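Local coordinates for variant surface glycoprotein MITAT 1.1 (Trypanosoma brucei brucei, PDB 5LY9) that forms the dense surface coat of the parasite and, through a series of antigenically distinct variants, lets the trypanosome evade the host immune response, at residues S37-I42 / L262-E267; A44-V49 / Y71-T76; N128-A133 / T184-T189. All blocks are in the same frame, centred on the assembly; numbering follows the deposited sequence.

Contacts 1 and 2 adjoin along helix 24-55, their centres about 10 Å apart, and share the glycan carried by Asn-266. Its first NAG (chain C) sets its acetamide into contact 1, while its C5 and C6 lie near Phe-72 of contact 2, where the next NAG (chain B) also touches helix 24-55. The protein links them directly too: Thr-76 OG1 bonds Ile-39 O at 2.8 Å, and Glu-267 N bonds Tyr-71 OH. Both reach the second subunit. Contact 3 joins two loops on the opposite side of the chain's centre, about 57 Å from contact 1 and 66 Å from contact 2, centre to centre, with no contact with either.

Contact 1: residues S37-I42 / L262-E267; sequences SNIQKI and LAYTNE. With NAG (2-acetamido-2-deoxy-beta-D-glucopyranose), chain C.
The Tyr-264 ring has the methyl CB of its neighbour Ala-263 centred over one face, 3.7 Å above the plane. Ile-39 approaches the same ring obliquely, bringing CD1 to 4.1 Å from Tyr-264 CD1; its CG1 branch lies beside the backbone N (chi1 -72°), and with CD1 anti (chi2 165°) the chain end comes nearer the ring than the direction of CB suggests. The flat amide of Asn-38 meets the acetamide methyl of the sugar: C8 of NAG (chain C) lies 3.6 Å from Asn-38 CG and almost as near to CB and OD1. Asn-38 also leans on the loop backbone, where CB comes to 3.1 Å from Tyr-264 O and ND2 gives that oxygen only a weak, strongly bent hydrogen bond (3.3 Å, 124° at the hydrogen). A second weak bond from ND2 goes to Ala-259 O. In this way the loop 262-267 is laid against helix 24-55, one arm of the long helical hairpin of the A-type VSG N-terminal domain, at the N-linked glycosylation site. Asn-266 ND2 is covalently joined to C1 of NAG (chain C), and the sugar turns back over the helix. Its N2 sits 3.6 Å from Ile-42 CG1 and its O3 3.6 Å from Lys-41 CB, so aliphatic carbons of the helix carry the inner sugar. Ile-42 extends CD1 toward Tyr-264 O and the acetamide methyl. Thr-265 turns its CG2 alongside Asn-38 ND2, 4.0 Å away, while its OG1 bonds Asp-261 O. Ile-39 also packs on Leu-80 of the second subunit.

Contact 2: residues A44-V49 / Y71-T76; sequences AAEYKV and YFARKT. With NAG (2-acetamido-2-deoxy-beta-D-glucopyranose), chain B; NAG (2-acetamido-2-deoxy-beta-D-glucopyranose), chain C.
Helices 24-55 and 62-114, the antiparallel hairpin at the core of the VSG N-terminal domain, pack tightly here: their local axes approach to 8.2 Å at 156° between N-to-C directions. Phe-72 and Glu-46 carry the contact from the two sides. With CG beside the backbone N (chi1 -68°), the Phe-72 ring swings toward helix 24-55. Ala-45 CB sits over the ring centre in a CH-pi contact, 3.6 Å from the centroid of the Phe-72 ring, and Tyr-71 CD2 lies on the opposite face toward the rim. Val-49 CG2 meets the Phe-72 edge at CE2, 4.0 Å away, and Phe-72 CZ reaches C6 of NAG (chain C) at 3.7 Å. Glu-46 is extended, CG anti to the backbone N (chi1 179°), and reaches across helix 62-114 over Ala-73, its CD 3.5 Å from Ala-73 CB; it crosses Thr-76 at about a right angle, OE1 passing CG2. The buried carboxylate is satisfied elsewhere, OE1 by a salt bridge to Lys-43 and OE2 by Tyr-47 OH of the second subunit, so it also ties the hairpin into the dimer. Lys-48, bent at chi3, passes its CD and CE beside O7 of NAG (chain B), and its NZ bonds Leu-337 O and donates to O3 of NAG (chain B) at 2.9 Å.

Contact 3: residues N128-A133 / T184-T189; sequences NADTAA and TTSTGT
Asn-128 reaches forward with its side-chain carbonyl: OD1 accepts in its own plane from Asp-130 N at 3.0 Å and from Thr-131 OG1, a lone pair serving each. Ala-129 follows, facing segment 184-189, with CB 3.5 Å from Gly-188 O and about as close to Thr-184 O. Its N donates to a water that in turn donates to Thr-184 O, bridging the loops, while its O receives a CA-H...O contact from Gly-188 CA at 3.3 Å. Asp-130 makes the main polar link. Its CG lies beside the backbone N (chi1 -60°), and OD1 accepts two backbone bonds: Thr-187 N on the syn lone pair, and Gly-188 N, nearly straight (2.9 Å, 171°), almost along the C-O axis. OD2 takes a short bond from Ser-186 OG, 2.5 Å away, which comes from above the carboxylate plane; Ser-186 places OG anti to its own N. Three donors thus fix the carboxylate's rotation and would favour its ionised form. The disulfide Cys-123 to Cys-190 joins the same two parts of the chain nearby, in the loop-rich lobe beyond the helical hairpin. The segment 128-131 is a type I beta turn opened by an Asx turn.

Contact 1: residues S37-I42 / L262-E267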
loop_
_atom_site.group_PDB
_atom_site.type_symbol
_atom_site.label_atom_id
_atom_site.label_comp_id
_atom_site.label_asym_id
_atom_site.label_seq_id
_atom_site.Cartn_x
_atom_site.Cartn_y
_atom_site.Cartn_z
ATOM N N SER A 37 -1.864 4.366 -13.624
ATOM C CA SER A 37 -1.695 4.457 -15.027
ATOM C C SER A 37 -3.025 4.671 -15.767
ATOM O O SER A 37 -3.109 5.512 -16.643
ATOM C CB SER A 37 -0.980 3.221 -15.568
ATOM O OG SER A 37 -0.864 3.299 -16.957
ATOM N N ASN A 38 -4.032 3.911 -15.413
ATOM C CA ASN A 38 -5.382 4.094 -15.977
ATOM C C ASN A 38 -5.969 5.482 -15.712
ATOM O O ASN A 38 -6.514 6.128 -16.623
ATOM C CB ASN A 38 -6.362 3.033 -15.492
ATOM C CG ASN A 38 -6.198 1.695 -16.194
ATOM O OD1 ASN A 38 -5.367 1.527 -17.114
ATOM N ND2 ASN A 38 -7.024 0.763 -15.806
ATOM N N ILE A 39 -5.798 5.944 -14.494
ATOM C CA ILE A 39 -6.213 7.330 -14.155
ATOM C C ILE A 39 -5.507 8.357 -15.029
ATOM O O ILE A 39 -6.107 9.301 -15.550
ATOM C CB ILE A 39 -5.951 7.588 -12.648
ATOM C CG1 ILE A 39 -6.971 6.800 -11.809
ATOM C CG2 ILE A 39 -6.068 9.083 -12.322
ATOM C CD1 ILE A 39 -6.649 6.655 -10.325
ATOM N N GLN A 40 -4.213 8.175 -15.165
ATOM C CA GLN A 40 -3.392 8.974 -16.091
ATOM C C GLN A 40 -3.791 8.968 -17.517
ATOM O O GLN A 40 -3.771 10.037 -18.136
ATOM C CB GLN A 40 -1.904 8.700 -15.988
ATOM C CG GLN A 40 -1.298 9.030 -14.616
ATOM C CD GLN A 40 0.129 8.507 -14.555
ATOM O OE1 GLN A 40 0.375 7.310 -14.804
ATOM N NE2 GLN A 40 1.079 9.396 -14.259
ATOM N N LYS A 41 -4.117 7.792 -18.036
ATOM C CA LYS A 41 -4.542 7.673 -19.414
ATOM C C LYS A 41 -5.844 8.451 -19.624
ATOM O O LYS A 41 -6.042 9.032 -20.687
ATOM C CB LYS A 41 -4.784 6.209 -19.757
ATOM C CG LYS A 41 -3.473 5.449 -19.858
ATOM C CD LYS A 41 -3.749 3.992 -20.220
ATOM C CE LYS A 41 -2.425 3.234 -20.282
ATOM N NZ LYS A 41 -2.681 1.799 -20.475
ATOM N N ILE A 42 -6.747 8.411 -18.645
ATOM C CA ILE A 42 -8.013 9.142 -18.759
ATOM C C ILE A 42 -7.788 10.625 -18.618
ATOM O O ILE A 42 -8.449 11.435 -19.349
ATOM C CB ILE A 42 -9.070 8.598 -17.778
ATOM C CG1 ILE A 42 -9.375 7.121 -18.078
ATOM C CG2 ILE A 42 -10.404 9.285 -17.907
ATOM C CD1 ILE A 42 -10.153 6.495 -16.967
ATOM N N LEU A 262 -14.448 -0.845 -12.423
ATOM C CA LEU A 262 -15.295 0.265 -12.902
ATOM C C LEU A 262 -14.741 1.634 -12.567
ATOM O O LEU A 262 -14.666 2.524 -13.460
ATOM C CB LEU A 262 -16.736 0.122 -12.288
ATOM C CG LEU A 262 -17.489 -1.107 -12.815
ATOM C CD1 LEU A 262 -18.825 -1.278 -12.089
ATOM C CD2 LEU A 262 -17.627 -1.041 -14.333
ATOM N N ALA A 263 -14.253 1.789 -11.346
ATOM C CA ALA A 263 -13.715 3.069 -10.913
ATOM C C ALA A 263 -12.565 3.608 -11.763
ATOM O O ALA A 263 -12.345 4.811 -11.773
ATOM C CB ALA A 263 -13.309 3.014 -9.399
ATOM N N TYR A 264 -11.816 2.743 -12.421
ATOM C CA TYR A 264 -10.567 3.090 -13.059
ATOM C C TYR A 264 -10.519 2.761 -14.539
ATOM O O TYR A 264 -9.452 2.828 -15.126
ATOM C CB TYR A 264 -9.364 2.392 -12.335
ATOM C CG TYR A 264 -9.491 2.462 -10.830
ATOM C CD1 TYR A 264 -9.523 3.682 -10.156
ATOM C CD2 TYR A 264 -9.596 1.281 -10.056
ATOM C CE1 TYR A 264 -9.696 3.708 -8.785
ATOM C CE2 TYR A 264 -9.713 1.310 -8.696
ATOM C CZ TYR A 264 -9.776 2.532 -8.024
ATOM O OH TYR A 264 -9.943 2.609 -6.677
ATOM N N THR A 265 -11.704 2.565 -15.151
ATOM C CA THR A 265 -11.793 2.238 -16.558
ATOM C C THR A 265 -12.904 3.019 -17.177
ATOM O O THR A 265 -13.773 3.547 -16.473
ATOM C CB THR A 265 -12.111 0.725 -16.756
ATOM O OG1 THR A 265 -13.177 0.340 -15.900
ATOM C CG2 THR A 265 -10.916 -0.122 -16.392
ATOM N N ASN A 266 -12.848 3.136 -18.486
ATOM C CA ASN A 266 -13.927 3.735 -19.251
ATOM C C ASN A 266 -15.211 2.941 -19.151
ATOM O O ASN A 266 -15.225 1.711 -19.042
ATOM C CB ASN A 266 -13.489 3.865 -20.703
ATOM C CG ASN A 266 -12.427 4.971 -20.936
ATOM O OD1 ASN A 266 -12.555 6.143 -20.476
ATOM N ND2 ASN A 266 -11.426 4.635 -21.720
ATOM N N GLU A 267 -16.326 3.652 -19.188
ATOM C CA GLU A 267 -17.653 3.019 -19.186
ATOM C C GLU A 267 -17.880 2.340 -20.533
ATOM O O GLU A 267 -17.276 2.703 -21.542
ATOM C CB GLU A 267 -18.717 4.061 -18.880
ATOM C CG GLU A 267 -18.513 4.548 -17.445
ATOM C CD GLU A 267 -19.451 5.679 -16.960
ATOM O OE1 GLU A 267 -20.158 6.297 -17.793
ATOM O OE2 GLU A 267 -19.313 6.034 -15.771
HETATM C C1 NAG C . -10.393 5.557 -22.095
HETATM C C2 NAG C . -8.971 5.020 -22.037
HETATM C C3 NAG C . -7.990 5.963 -22.638
HETATM C C4 NAG C . -8.459 6.272 -24.066
HETATM C C5 NAG C . -9.877 6.822 -24.039
HETATM C C6 NAG C . -10.494 7.107 -25.416
HETATM C C7 NAG C . -8.421 3.525 -20.187
HETATM C C8 NAG C . -8.030 3.357 -18.744
HETATM N N2 NAG C . -8.597 4.766 -20.651
HETATM O O3 NAG C . -6.711 5.345 -22.692
HETATM O O4 NAG C . -7.586 7.279 -24.571
HETATM O O5 NAG C . -10.712 5.857 -23.452
HETATM O O6 NAG C . -10.317 5.964 -26.267
HETATM O O7 NAG C . -8.599 2.566 -20.902
#

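Contact 2: residues A44-V49 / Y71-T76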
loop_
_atom_site.group_PDB
_atom_site.type_symbol
_atom_site.label_atom_id
_atom_site.label_comp_id
_atom_site.label_asym_id
_atom_site.label_seq_id
_atom_site.Cartn_x
_atom_site.Cartn_y
_atom_site.Cartn_z
ATOM N N ALA A 44 -5.027 12.009 -19.639
ATOM C CA ALA A 44 -4.471 12.390 -20.942
ATOM C C ALA A 44 -5.592 12.607 -21.971
ATOM O O ALA A 44 -5.558 13.543 -22.760
ATOM C CB ALA A 44 -3.495 11.364 -21.420
ATOM N N ALA A 45 -6.617 11.781 -21.938
ATOM C CA ALA A 45 -7.722 11.933 -22.864
ATOM C C ALA A 45 -8.489 13.239 -22.613
ATOM O O ALA A 45 -8.853 13.950 -23.576
ATOM C CB ALA A 45 -8.641 10.742 -22.804
ATOM N N GLU A 46 -8.724 13.578 -21.332
ATOM C CA GLU A 46 -9.264 14.850 -20.989
ATOM C C GLU A 46 -8.461 15.976 -21.611
ATOM O O GLU A 46 -9.002 16.891 -22.232
ATOM C CB GLU A 46 -9.360 15.007 -19.462
ATOM C CG GLU A 46 -9.910 16.355 -19.030
ATOM C CD GLU A 46 -9.735 16.695 -17.582
ATOM O OE1 GLU A 46 -9.314 15.861 -16.781
ATOM O OE2 GLU A 46 -10.047 17.848 -17.207
ATOM N N TYR A 47 -7.141 15.881 -21.451
ATOM C CA TYR A 47 -6.257 16.922 -21.974
ATOM C C TYR A 47 -6.342 17.035 -23.513
ATOM O O TYR A 47 -6.406 18.116 -24.064
ATOM C CB TYR A 47 -4.829 16.711 -21.541
ATOM C CG TYR A 47 -4.428 17.216 -20.187
ATOM C CD1 TYR A 47 -4.744 18.489 -19.779
ATOM C CD2 TYR A 47 -3.592 16.490 -19.365
ATOM C CE1 TYR A 47 -4.378 18.983 -18.515
ATOM C CE2 TYR A 47 -3.198 16.995 -18.127
ATOM C CZ TYR A 47 -3.585 18.241 -17.717
ATOM O OH TYR A 47 -3.127 18.798 -16.535
ATOM N N LYS A 48 -6.352 15.904 -24.200
ATOM C CA LYS A 48 -6.363 15.907 -25.675
ATOM C C LYS A 48 -7.597 16.576 -26.174
ATOM O O LYS A 48 -7.532 17.416 -27.060
ATOM C CB LYS A 48 -6.200 14.504 -26.273
ATOM C CG LYS A 48 -4.833 13.949 -25.946
ATOM C CD LYS A 48 -4.482 12.681 -26.661
ATOM C CE LYS A 48 -3.642 11.753 -25.833
ATOM N NZ LYS A 48 -3.105 10.651 -26.660
ATOM N N VAL A 49 -8.753 16.186 -25.638
ATOM C CA VAL A 49 -10.017 16.836 -26.094
ATOM C C VAL A 49 -9.995 18.305 -25.742
ATOM O O VAL A 49 -10.386 19.144 -26.550
ATOM C CB VAL A 49 -11.286 16.115 -25.583
ATOM C CG1 VAL A 49 -12.493 16.721 -26.230
ATOM C CG2 VAL A 49 -11.245 14.597 -25.883
ATOM N N TYR A 71 -16.682 14.071 -19.718
ATOM C CA TYR A 71 -16.688 12.685 -19.340
ATOM C C TYR A 71 -15.342 12.199 -18.857
ATOM O O TYR A 71 -15.202 11.616 -17.771
ATOM C CB TYR A 71 -17.235 11.848 -20.472
ATOM C CG TYR A 71 -16.977 10.417 -20.371
ATOM C CD1 TYR A 71 -17.847 9.578 -19.739
ATOM C CD2 TYR A 71 -15.837 9.903 -20.926
ATOM C CE1 TYR A 71 -17.550 8.266 -19.592
ATOM C CE2 TYR A 71 -15.509 8.623 -20.784
ATOM C CZ TYR A 71 -16.389 7.763 -20.136
ATOM O OH TYR A 71 -16.083 6.386 -20.084
ATOM N N PHE A 72 -14.335 12.458 -19.643
ATOM C CA PHE A 72 -13.006 12.022 -19.214
ATOM C C PHE A 72 -12.576 12.719 -17.926
ATOM O O PHE A 72 -11.983 12.092 -17.046
ATOM C CB PHE A 72 -11.947 12.303 -20.315
ATOM C CG PHE A 72 -12.121 11.452 -21.551
ATOM C CD1 PHE A 72 -12.192 10.088 -21.465
ATOM C CD2 PHE A 72 -12.148 12.028 -22.811
ATOM C CE1 PHE A 72 -12.363 9.255 -22.604
ATOM C CE2 PHE A 72 -12.352 11.240 -23.954
ATOM C CZ PHE A 72 -12.465 9.881 -23.845
ATOM N N ALA A 73 -12.862 14.000 -17.800
ATOM C CA ALA A 73 -12.610 14.691 -16.526
ATOM C C ALA A 73 -13.294 14.037 -15.337
ATOM O O ALA A 73 -12.623 13.742 -14.338
ATOM C CB ALA A 73 -13.010 16.129 -16.616
ATOM N N ARG A 74 -14.575 13.776 -15.428
ATOM C CA ARG A 74 -15.243 13.079 -14.307
ATOM C C ARG A 74 -14.575 11.773 -14.014
ATOM O O ARG A 74 -14.418 11.397 -12.853
ATOM C CB ARG A 74 -16.762 12.851 -14.517
ATOM C CG ARG A 74 -17.573 14.094 -14.303
ATOM C CD ARG A 74 -19.010 13.743 -13.932
ATOM N NE ARG A 74 -19.800 14.929 -13.725
ATOM C CZ ARG A 74 -21.102 14.933 -13.555
ATOM N NH1 ARG A 74 -21.808 13.790 -13.509
ATOM N NH2 ARG A 74 -21.718 16.081 -13.413
ATOM N N LYS A 75 -14.227 11.035 -15.057
ATOM C CA LYS A 75 -13.709 9.703 -14.856
ATOM C C LYS A 75 -12.322 9.710 -14.240
ATOM O O LYS A 75 -12.046 8.885 -13.366
ATOM C CB LYS A 75 -13.714 8.892 -16.117
ATOM C CG LYS A 75 -15.152 8.509 -16.520
ATOM C CD LYS A 75 -15.825 7.460 -15.593
ATOM C CE LYS A 75 -15.182 6.099 -15.714
ATOM N NZ LYS A 75 -15.402 5.142 -14.623
ATOM N N THR A 76 -11.428 10.597 -14.675
ATOM C CA THR A 76 -10.105 10.629 -14.060
ATOM C C THR A 76 -10.135 11.233 -12.650
ATOM O O THR A 76 -9.566 10.713 -11.730
ATOM C CB THR A 76 -9.093 11.338 -14.963
ATOM O OG1 THR A 76 -7.809 11.165 -14.394
ATOM C CG2 THR A 76 -9.413 12.827 -15.137
HETATM C C1 NAG B . -6.975 6.910 -25.788
HETATM C C2 NAG B . -6.489 8.176 -26.425
HETATM C C3 NAG B . -5.639 7.926 -27.671
HETATM C C4 NAG B . -4.540 6.899 -27.385
HETATM C C5 NAG B . -5.228 5.685 -26.772
HETATM C C6 NAG B . -4.305 4.526 -26.446
HETATM C C7 NAG B . -7.612 10.323 -26.420
HETATM C C8 NAG B . -8.712 11.149 -26.993
HETATM N N2 NAG B . -7.562 9.079 -26.836
HETATM O O3 NAG B . -5.034 9.148 -28.176
HETATM O O4 NAG B . -3.670 6.638 -28.546
HETATM O O5 NAG B . -5.879 6.069 -25.533
HETATM O O6 NAG B . -3.329 5.007 -25.560
HETATM O O7 NAG B . -6.846 10.726 -25.581
HETATM C C1 NAG C . -10.393 5.557 -22.095
HETATM C C2 NAG C . -8.971 5.020 -22.037
HETATM C C3 NAG C . -7.990 5.963 -22.638
HETATM C C4 NAG C . -8.459 6.272 -24.066
HETATM C C5 NAG C . -9.877 6.822 -24.039
HETATM C C6 NAG C . -10.494 7.107 -25.416
HETATM C C7 NAG C . -8.421 3.525 -20.187
HETATM C C8 NAG C . -8.030 3.357 -18.744
HETATM N N2 NAG C . -8.597 4.766 -20.651
HETATM O O3 NAG C . -6.711 5.345 -22.692
HETATM O O4 NAG C . -7.586 7.279 -24.571
HETATM O O5 NAG C . -10.712 5.857 -23.452
HETATM O O6 NAG C . -10.317 5.964 -26.267
HETATM O O7 NAG C . -8.599 2.566 -20.902
#

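Contact 3: residues N128-A133 / T184-T189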
loop_
_atom_site.group_PDB
_atom_site.type_symbol
_atom_site.label_atom_id
_atom_site.label_comp_id
_atom_site.label_asym_id
_atom_site.label_seq_id
_atom_site.Cartn_x
_atom_site.Cartn_y
_atom_site.Cartn_z
ATOM N N ASN A 128 8.438 -40.642 7.562
ATOM C CA ASN A 128 8.647 -41.446 8.789
ATOM C C ASN A 128 9.354 -40.560 9.789
ATOM O O ASN A 128 9.876 -39.462 9.465
ATOM C CB ASN A 128 9.493 -42.707 8.559
ATOM C CG ASN A 128 10.867 -42.410 7.973
ATOM O OD1 ASN A 128 11.765 -41.886 8.607
ATOM N ND2 ASN A 128 11.057 -42.834 6.780
ATOM N N ALA A 129 9.370 -41.030 11.020
ATOM C CA ALA A 129 9.878 -40.204 12.121
ATOM C C ALA A 129 11.336 -39.941 12.096
ATOM O O ALA A 129 11.802 -39.040 12.846
ATOM C CB ALA A 129 9.472 -40.756 13.448
ATOM N N ASP A 130 12.099 -40.718 11.297
ATOM C CA ASP A 130 13.567 -40.664 11.336
ATOM C C ASP A 130 14.326 -39.862 10.284
ATOM O O ASP A 130 15.568 -39.836 10.288
ATOM C CB ASP A 130 14.113 -42.109 11.268
ATOM C CG ASP A 130 13.644 -42.977 12.407
ATOM O OD1 ASP A 130 13.195 -42.460 13.431
ATOM O OD2 ASP A 130 13.705 -44.230 12.261
ATOM N N THR A 131 13.578 -39.270 9.349
ATOM C CA THR A 131 14.141 -38.722 8.155
ATOM C C THR A 131 13.753 -37.272 8.092
ATOM O O THR A 131 12.621 -36.909 7.685
ATOM C CB THR A 131 13.690 -39.492 6.949
ATOM O OG1 THR A 131 13.849 -40.903 7.211
ATOM C CG2 THR A 131 14.454 -39.088 5.782
ATOM N N ALA A 132 14.675 -36.432 8.527
ATOM C CA ALA A 132 14.480 -34.959 8.423
ATOM C C ALA A 132 14.489 -34.532 6.957
ATOM O O ALA A 132 15.226 -35.038 6.136
ATOM C CB ALA A 132 15.576 -34.204 9.165
ATOM N N ALA A 133 13.661 -33.546 6.632
ATOM C CA ALA A 133 13.774 -32.840 5.391
ATOM C C ALA A 133 15.144 -32.255 5.294
ATOM O O ALA A 133 15.742 -31.889 6.321
ATOM C CB ALA A 133 12.730 -31.714 5.387
ATOM N N THR A 184 4.191 -42.970 12.667
ATOM C CA THR A 184 4.397 -43.856 13.786
ATOM C C THR A 184 5.744 -43.599 14.460
ATOM O O THR A 184 6.654 -43.018 13.868
ATOM C CB THR A 184 4.347 -45.317 13.308
ATOM O OG1 THR A 184 5.319 -45.514 12.267
ATOM C CG2 THR A 184 3.001 -45.617 12.688
ATOM N N THR A 185 5.877 -44.104 15.696
ATOM C CA THR A 185 7.117 -43.923 16.444
ATOM C C THR A 185 8.214 -44.733 15.728
ATOM O O THR A 185 7.945 -45.758 15.111
ATOM C CB THR A 185 7.023 -44.403 17.868
ATOM O OG1 THR A 185 6.464 -45.702 17.818
ATOM C CG2 THR A 185 6.151 -43.543 18.622
ATOM N N SER A 186 9.424 -44.249 15.833
ATOM C CA SER A 186 10.589 -45.016 15.407
ATOM C C SER A 186 11.656 -44.572 16.344
ATOM O O SER A 186 11.669 -45.084 17.484
ATOM C CB SER A 186 10.825 -44.834 13.920
ATOM O OG SER A 186 11.949 -45.618 13.476
ATOM N N THR A 187 12.500 -43.620 15.965
ATOM C CA THR A 187 13.561 -43.042 16.823
ATOM C C THR A 187 13.424 -41.510 16.941
ATOM O O THR A 187 13.440 -40.967 18.037
ATOM C CB THR A 187 14.959 -43.428 16.314
ATOM O OG1 THR A 187 15.014 -44.847 16.370
ATOM C CG2 THR A 187 16.052 -42.830 17.195
ATOM N N GLY A 188 13.279 -40.833 15.820
ATOM C CA GLY A 188 13.105 -39.350 15.841
ATOM C C GLY A 188 11.815 -38.923 16.504
ATOM O O GLY A 188 10.798 -39.626 16.465
ATOM N N THR A 189 11.846 -37.788 17.166
ATOM C CA THR A 189 10.646 -37.276 17.838
ATOM C C THR A 189 10.655 -35.754 17.708
ATOM O O THR A 189 11.668 -35.179 17.402
ATOM C CB THR A 189 10.641 -37.568 19.352
ATOM O OG1 THR A 189 11.732 -36.863 19.988
ATOM C CG2 THR A 189 10.737 -39.005 19.647
HETATM O O HOH W 1 7.972 -43.383 11.582
#